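Local coordinates for melanin biosynthesis protein TyrA, putative (Shewanella oneidensis, PDB 2IIZ), which binds heme b and probably works as a peroxidase of the dye-decolorizing (DyP) type, at residues S22-F27 / Q244-G249; E50-D53 / A59-G62; N61-I66 / S179-Q184. All blocks are in the same frame, centred on the assembly; numbering follows the deposited sequence.

In the fold
All three contacts reach one large antiparallel sheet. Contacts 1 and 3 lie inside the curved sheet and join its N-terminal and C-terminal halves; their centres are about 11 Å apart, and they touch where Met26 CE meets Val183 CG1 at 4.2 Å. Contact 2 belongs to the N-terminal half alone, packing helix 34-54 against the start of strand 61-67, and it shares Asn61 and Gly62 with contact 3, although the two centres are about 15 Å apart. The heme lies beside the C-terminal half: it is about 11 Å from the side chain of Met246 in contact 1 and about 12 Å from that of Ile181 in contact 3, while Gln184 touches it.

Contact 1: S22-F27 / Q244-G249; sequences SVYLMF and QSMPYG
Ser22 and Tyr24 meet Met246 in a buried side-chain contact across the interior of the molecule, between strand 21-29 and the C-terminal end of strand 238-249. No hydrogen bond links the two segments, and the closest CA atoms, those of Ser22 and Met246, are 8.1 Å apart. The meeting is made by two hydroxyls and one long side chain. Tyr24 OH comes against the start of the Met246 side chain, 3.3 Å from Met246 CB, and the two side chains cross at about a right angle. In Met246, present as selenomethionine, CG lies beside the backbone N (chi1 -60°) and the chain runs on extended (chi2 -166°), which carries Met246 SE to 3.7 Å from Ser22 OG. Ser22 and Tyr24 project from the same side of their strand, and Ser22 OG is hydrogen-bonded to Tyr24 OH at 2.8 Å, which ties both hydroxyls together against the selenium side chain. In DyP-type peroxidases two ferredoxin-like halves bring their sheets together as a barrel, and here Ser22 and Tyr24 come from the N-terminal half, Met246 from the C-terminal one. The Tyr24 ring also meets the His106 ring with the planes about 50° apart, and it packs on Met257 and Ile259 of strand 254-262. Met246 follows closely on the heme-binding Arg243, whose side chain is about 9 Å from its own.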
# COMPACT_ATOMS: atom_id res chain seq x y z
N SER A 22 1.53 -8.72 -0.11
CA SER A 22 2.96 -8.97 -0.01
C SER A 22 3.75 -7.68 0.18
O SER A 22 3.29 -6.59 -0.18
CB SER A 22 3.44 -9.63 -1.30
OG SER A 22 3.30 -8.70 -2.35
N VAL A 23 4.96 -7.83 0.73
CA VAL A 23 5.92 -6.72 0.88
C VAL A 23 7.29 -7.16 0.33
O VAL A 23 7.74 -8.31 0.54
CB VAL A 23 6.08 -6.32 2.32
CG1 VAL A 23 7.03 -5.14 2.48
CG2 VAL A 23 4.70 -5.96 2.90
N TYR A 24 7.92 -6.24 -0.37
CA TYR A 24 9.18 -6.49 -1.04
C TYR A 24 10.21 -5.44 -0.59
O TYR A 24 10.04 -4.22 -0.81
CB TYR A 24 9.00 -6.44 -2.56
CG TYR A 24 7.85 -7.27 -3.12
CD1 TYR A 24 7.88 -8.67 -3.08
CD2 TYR A 24 6.74 -6.66 -3.68
CE1 TYR A 24 6.81 -9.42 -3.60
CE2 TYR A 24 5.68 -7.41 -4.20
CZ TYR A 24 5.72 -8.77 -4.15
OH TYR A 24 4.67 -9.48 -4.66
N LEU A 25 11.27 -5.91 0.06
CA LEU A 25 12.24 -5.03 0.69
C LEU A 25 13.61 -5.37 0.20
O LEU A 25 14.07 -6.52 0.31
CB LEU A 25 12.21 -5.18 2.20
CG LEU A 25 10.86 -5.00 2.88
CD1 LEU A 25 10.99 -5.26 4.38
CD2 LEU A 25 10.32 -3.61 2.61
N MSE A 26 14.25 -4.34 -0.32
CA MSE A 26 15.58 -4.39 -0.89
C MSE A 26 16.49 -3.59 0.00
O MSE A 26 16.22 -2.41 0.25
CB MSE A 26 15.52 -3.77 -2.26
CG MSE A 26 14.64 -4.57 -3.17
SE MSE A 26 15.51 -6.27 -3.46
CE MSE A 26 14.18 -6.93 -4.72
N PHE A 27 17.55 -4.24 0.48
CA PHE A 27 18.53 -3.63 1.39
C PHE A 27 19.92 -3.73 0.80
O PHE A 27 20.26 -4.72 0.15
CB PHE A 27 18.60 -4.36 2.75
CG PHE A 27 17.33 -4.34 3.53
CD1 PHE A 27 17.05 -3.30 4.40
CD2 PHE A 27 16.41 -5.38 3.40
CE1 PHE A 27 15.87 -3.27 5.12
CE2 PHE A 27 15.24 -5.37 4.12
CZ PHE A 27 14.96 -4.30 4.99
N GLN A 244 6.20 -16.18 -8.75
CA GLN A 244 5.54 -15.75 -7.54
C GLN A 244 5.14 -14.29 -7.66
O GLN A 244 5.08 -13.61 -6.65
CB GLN A 244 6.50 -15.90 -6.37
CG GLN A 244 6.79 -17.35 -5.95
CD GLN A 244 5.65 -18.03 -5.21
OE1 GLN A 244 4.57 -17.46 -5.05
NE2 GLN A 244 5.89 -19.26 -4.74
N SER A 245 4.87 -13.82 -8.89
CA SER A 245 4.66 -12.38 -9.14
C SER A 245 3.33 -11.90 -8.63
O SER A 245 2.40 -12.69 -8.48
CB SER A 245 4.68 -12.08 -10.62
OG SER A 245 5.64 -12.85 -11.28
N MSE A 246 3.23 -10.60 -8.39
CA MSE A 246 1.98 -9.97 -7.98
C MSE A 246 1.87 -8.56 -8.54
O MSE A 246 2.88 -7.93 -8.79
CB MSE A 246 1.92 -9.90 -6.48
CG MSE A 246 1.98 -11.29 -5.86
SE MSE A 246 1.51 -11.42 -4.06
CE MSE A 246 -0.29 -10.67 -4.13
N PRO A 247 0.63 -8.05 -8.76
CA PRO A 247 0.48 -6.63 -9.08
C PRO A 247 1.07 -5.78 -7.97
O PRO A 247 1.16 -6.27 -6.85
CB PRO A 247 -1.05 -6.43 -9.12
CG PRO A 247 -1.58 -7.77 -9.46
CD PRO A 247 -0.68 -8.73 -8.73
N TYR A 248 1.46 -4.54 -8.28
CA TYR A 248 2.01 -3.63 -7.29
C TYR A 248 1.78 -2.19 -7.68
O TYR A 248 1.47 -1.88 -8.84
CB TYR A 248 3.52 -3.82 -7.15
CG TYR A 248 4.29 -2.95 -8.11
CD1 TYR A 248 4.54 -3.37 -9.42
CD2 TYR A 248 4.77 -1.71 -7.71
CE1 TYR A 248 5.24 -2.56 -10.31
CE2 TYR A 248 5.47 -0.91 -8.59
CZ TYR A 248 5.70 -1.34 -9.88
OH TYR A 248 6.40 -0.53 -10.74
N GLY A 249 1.96 -1.31 -6.69
CA GLY A 249 2.10 0.12 -6.96
C GLY A 249 0.85 0.94 -6.73
O GLY A 249 0.04 0.63 -5.85

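Contact 2: E50-D53 / A59-G62; sequences ELTD and AFNG
Phe60 lays its ring along Leu51 where the last turns of helix 34-54 meet the entry to strand 61-67. With CG anti to the backbone N (chi1 175°), the ring is directed at the helix. Phe60 CB starts beside the helix backbone, 3.7 Å from Leu51 O, and Phe60 CG also faces that oxygen. Further out, Phe60 CD1 is 3.6 Å from Leu51 CB, and Phe60 CE1 approaches the same carbon to 3.4 Å, the closest apolar approach between the segments. Phe60 CZ, at the tip, meets the branch end Leu51 CD1 at 3.7 Å. The ring is therefore followed by one leucine from main chain to methyl, the two side chains running at a slant to each other.

The backbone oxygen of Phe60 serves the polar side of the contact. Water 1 bridges the segments by donating to Thr52 O at 2.7 Å and to Phe60 O at 2.6 Å, and Thr52 CA adds a CA-H...O contact to Phe60 O at 3.5 Å. Thr52 OG1 may add a weak hydrogen bond to Phe60 O, but its proton has another acceptor nearby. Water 2 pairs with Thr52 OG1 at 2.8 Å and weakly accepts from Gly62 N.

Phe60 packs on Leu115 and Val118 of helix 112-125, and Leu51 on the same Val118. The Phe60 ring thus touches two helices of the N-terminal half just before the chain enters the sheet, where Asn61 pairs by backbone with Arg108 of strand 103-109.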
# COMPACT_ATOMS: atom_id res chain seq x y z
N GLU A 50 9.30 -19.37 11.43
CA GLU A 50 8.46 -19.51 12.61
C GLU A 50 7.09 -18.82 12.48
O GLU A 50 6.09 -19.28 13.07
CB GLU A 50 9.23 -18.96 13.83
CG GLU A 50 10.44 -19.84 14.22
CD GLU A 50 11.33 -19.27 15.33
OE1 GLU A 50 11.31 -18.04 15.59
OE2 GLU A 50 12.08 -20.07 15.94
N LEU A 51 7.04 -17.72 11.72
CA LEU A 51 5.82 -16.91 11.54
C LEU A 51 4.75 -17.58 10.68
O LEU A 51 3.56 -17.21 10.74
CB LEU A 51 6.17 -15.55 10.92
CG LEU A 51 6.90 -14.56 11.81
CD1 LEU A 51 7.33 -13.37 11.00
CD2 LEU A 51 5.99 -14.10 12.91
N THR A 52 5.18 -18.56 9.89
CA THR A 52 4.27 -19.40 9.13
C THR A 52 3.27 -20.09 10.07
O THR A 52 2.06 -20.04 9.86
CB THR A 52 5.06 -20.39 8.23
OG1 THR A 52 5.70 -19.64 7.18
CG2 THR A 52 4.12 -21.40 7.57
N ASP A 53 3.79 -20.72 11.11
CA ASP A 53 2.96 -21.32 12.14
C ASP A 53 2.21 -20.25 12.99
O ASP A 53 1.00 -20.35 13.21
CB ASP A 53 3.80 -22.22 13.04
CG ASP A 53 4.35 -23.45 12.31
OD1 ASP A 53 3.61 -24.13 11.56
OD2 ASP A 53 5.55 -23.76 12.50
N ALA A 59 -2.24 -17.47 6.49
CA ALA A 59 -1.31 -18.07 5.51
C ALA A 59 -0.02 -17.29 5.31
O ALA A 59 0.42 -17.06 4.16
CB ALA A 59 -2.02 -18.29 4.20
N PHE A 60 0.60 -16.88 6.41
CA PHE A 60 1.81 -16.08 6.32
C PHE A 60 2.93 -16.92 5.78
O PHE A 60 3.03 -18.12 6.08
CB PHE A 60 2.23 -15.52 7.68
CG PHE A 60 3.53 -14.78 7.64
CD1 PHE A 60 4.75 -15.47 7.65
CD2 PHE A 60 3.56 -13.39 7.58
CE1 PHE A 60 5.97 -14.79 7.61
CE2 PHE A 60 4.77 -12.70 7.53
CZ PHE A 60 5.98 -13.41 7.55
N ASN A 61 3.78 -16.30 4.97
CA ASN A 61 5.02 -16.95 4.54
C ASN A 61 5.94 -15.94 3.89
O ASN A 61 5.50 -14.84 3.56
CB ASN A 61 4.73 -18.07 3.57
CG ASN A 61 4.19 -17.57 2.29
OD1 ASN A 61 4.94 -17.11 1.41
ND2 ASN A 61 2.87 -17.64 2.15
N GLY A 62 7.20 -16.34 3.72
CA GLY A 62 8.26 -15.41 3.41
C GLY A 62 9.62 -16.05 3.16
O GLY A 62 9.84 -17.23 3.45
O HOH W 1 1.35 -19.74 7.29
O HOH W 2 7.88 -18.47 5.95

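Contact 3: N61-I66 / S179-Q184; sequences NGFVAI and SYIHVQ
The Phe63 ring receives the terminal methyl of Ile181 obliquely, while the His106 ring of strand 103-109 is stacked on it. Ile181 CD1 sits beside the CE1-CZ bond of Phe63, displaced from the ring centre: it lies 3.3 Å from Phe63 CE1 and 3.4 Å from Phe63 CZ, with Phe63 CD1 and Phe63 CE2 farther off at 4.1 Å each. The packing at that point is tight. The side chains arrive from opposite directions, and Ile181 reaches across with its longer branch extended (chi2 -169°), which makes CD1 the leading atom.

The same methyl is shared with a second residue of the strand, as Ala65 CB lies 4.3 Å from Ile181 CD1. Phe63 and Ala65 face inward together, whereas Val64 between them turns to the other side and packs on Val44 and Ile48 of helix 34-54. The contact is wholly apolar, and no hydrogen bond crosses it. Strand 291-301 lies between the two segments in the sheet, pairing by backbone with both: Ile66 bonds to Phe300 and Ser179 to Ala301. The sheet curves enough for Ala65 and Ile181, two strands apart, to have CA atoms only 7.8 Å from each other.

Farther along the second segment, Gln184 touches the heme and also packs on the heme-binding Phe258, so strand 179-188 runs from this apolar interior to the cofactor pocket. Side chains of next-but-one strands meet here on the inner side of the curved sheet and join its N-terminal and C-terminal parts, an arrangement consistent with the barrel-like pairing of two ferredoxin-like halves in DyP-type peroxidases.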
# COMPACT_ATOMS: atom_id res chain seq x y z
N ASN A 61 3.78 -16.30 4.97
CA ASN A 61 5.02 -16.95 4.54
C ASN A 61 5.94 -15.94 3.89
O ASN A 61 5.50 -14.84 3.56
CB ASN A 61 4.73 -18.07 3.57
CG ASN A 61 4.19 -17.57 2.29
OD1 ASN A 61 4.94 -17.11 1.41
ND2 ASN A 61 2.87 -17.64 2.15
N GLY A 62 7.20 -16.34 3.72
CA GLY A 62 8.26 -15.41 3.41
C GLY A 62 9.62 -16.05 3.16
O GLY A 62 9.84 -17.23 3.45
N PHE A 63 10.53 -15.26 2.61
CA PHE A 63 11.90 -15.68 2.48
C PHE A 63 12.86 -14.51 2.48
O PHE A 63 12.46 -13.39 2.16
CB PHE A 63 12.10 -16.63 1.28
CG PHE A 63 11.96 -16.00 -0.07
CD1 PHE A 63 12.94 -15.17 -0.59
CD2 PHE A 63 10.84 -16.25 -0.85
CE1 PHE A 63 12.80 -14.59 -1.87
CE2 PHE A 63 10.71 -15.68 -2.10
CZ PHE A 63 11.69 -14.84 -2.60
N VAL A 64 14.10 -14.78 2.86
CA VAL A 64 15.25 -13.90 2.67
C VAL A 64 16.19 -14.48 1.62
O VAL A 64 16.61 -15.64 1.73
CB VAL A 64 16.10 -13.74 3.94
CG1 VAL A 64 17.07 -12.56 3.79
CG2 VAL A 64 15.21 -13.52 5.14
N ALA A 65 16.51 -13.66 0.62
CA ALA A 65 17.45 -14.00 -0.45
C ALA A 65 18.54 -12.95 -0.53
O ALA A 65 18.37 -11.83 -0.05
CB ALA A 65 16.75 -14.09 -1.77
N ILE A 66 19.64 -13.34 -1.16
CA ILE A 66 20.92 -12.64 -1.09
C ILE A 66 21.45 -12.32 -2.50
O ILE A 66 21.48 -13.18 -3.36
CB ILE A 66 21.93 -13.55 -0.35
CG1 ILE A 66 21.52 -13.66 1.12
CG2 ILE A 66 23.35 -13.03 -0.47
CD1 ILE A 66 21.91 -14.94 1.71
N SER A 179 16.87 -21.73 -3.86
CA SER A 179 16.31 -21.38 -5.18
C SER A 179 17.02 -20.17 -5.84
O SER A 179 17.51 -19.27 -5.15
CB SER A 179 14.80 -21.12 -5.02
OG SER A 179 14.16 -20.92 -6.26
N TYR A 180 17.07 -20.16 -7.17
CA TYR A 180 17.61 -19.00 -7.89
C TYR A 180 16.47 -18.03 -8.19
O TYR A 180 15.46 -18.39 -8.81
CB TYR A 180 18.32 -19.41 -9.18
CG TYR A 180 19.63 -20.16 -8.96
CD1 TYR A 180 20.82 -19.47 -8.72
CD2 TYR A 180 19.68 -21.55 -8.99
CE1 TYR A 180 22.03 -20.16 -8.51
CE2 TYR A 180 20.87 -22.24 -8.79
CZ TYR A 180 22.05 -21.55 -8.55
OH TYR A 180 23.23 -22.26 -8.36
N ILE A 181 16.64 -16.79 -7.74
CA ILE A 181 15.56 -15.82 -7.79
C ILE A 181 15.90 -14.63 -8.68
O ILE A 181 17.00 -14.11 -8.62
CB ILE A 181 15.19 -15.40 -6.35
CG1 ILE A 181 14.77 -16.67 -5.59
CG2 ILE A 181 14.09 -14.32 -6.35
CD1 ILE A 181 14.14 -16.44 -4.27
N HIS A 182 14.95 -14.20 -9.50
CA HIS A 182 15.12 -13.01 -10.33
C HIS A 182 13.89 -12.14 -10.18
O HIS A 182 12.75 -12.64 -10.17
CB HIS A 182 15.31 -13.38 -11.79
CG HIS A 182 16.59 -14.12 -12.07
ND1 HIS A 182 16.65 -15.49 -12.13
CD2 HIS A 182 17.84 -13.68 -12.31
CE1 HIS A 182 17.89 -15.87 -12.40
NE2 HIS A 182 18.64 -14.78 -12.51
N VAL A 183 14.11 -10.84 -10.08
CA VAL A 183 13.04 -9.90 -9.81
C VAL A 183 13.12 -8.79 -10.87
O VAL A 183 14.19 -8.20 -11.10
CB VAL A 183 13.20 -9.35 -8.39
CG1 VAL A 183 12.06 -8.42 -8.03
CG2 VAL A 183 13.29 -10.50 -7.39
N GLN A 184 11.98 -8.53 -11.51
CA GLN A 184 11.85 -7.41 -12.45
C GLN A 184 10.65 -6.60 -12.02
O GLN A 184 9.55 -7.14 -11.97
CB GLN A 184 11.63 -7.90 -13.88
CG GLN A 184 12.79 -8.67 -14.50
CD GLN A 184 12.65 -8.76 -16.02
OE1 GLN A 184 11.97 -9.64 -16.55
NE2 GLN A 184 13.30 -7.83 -16.73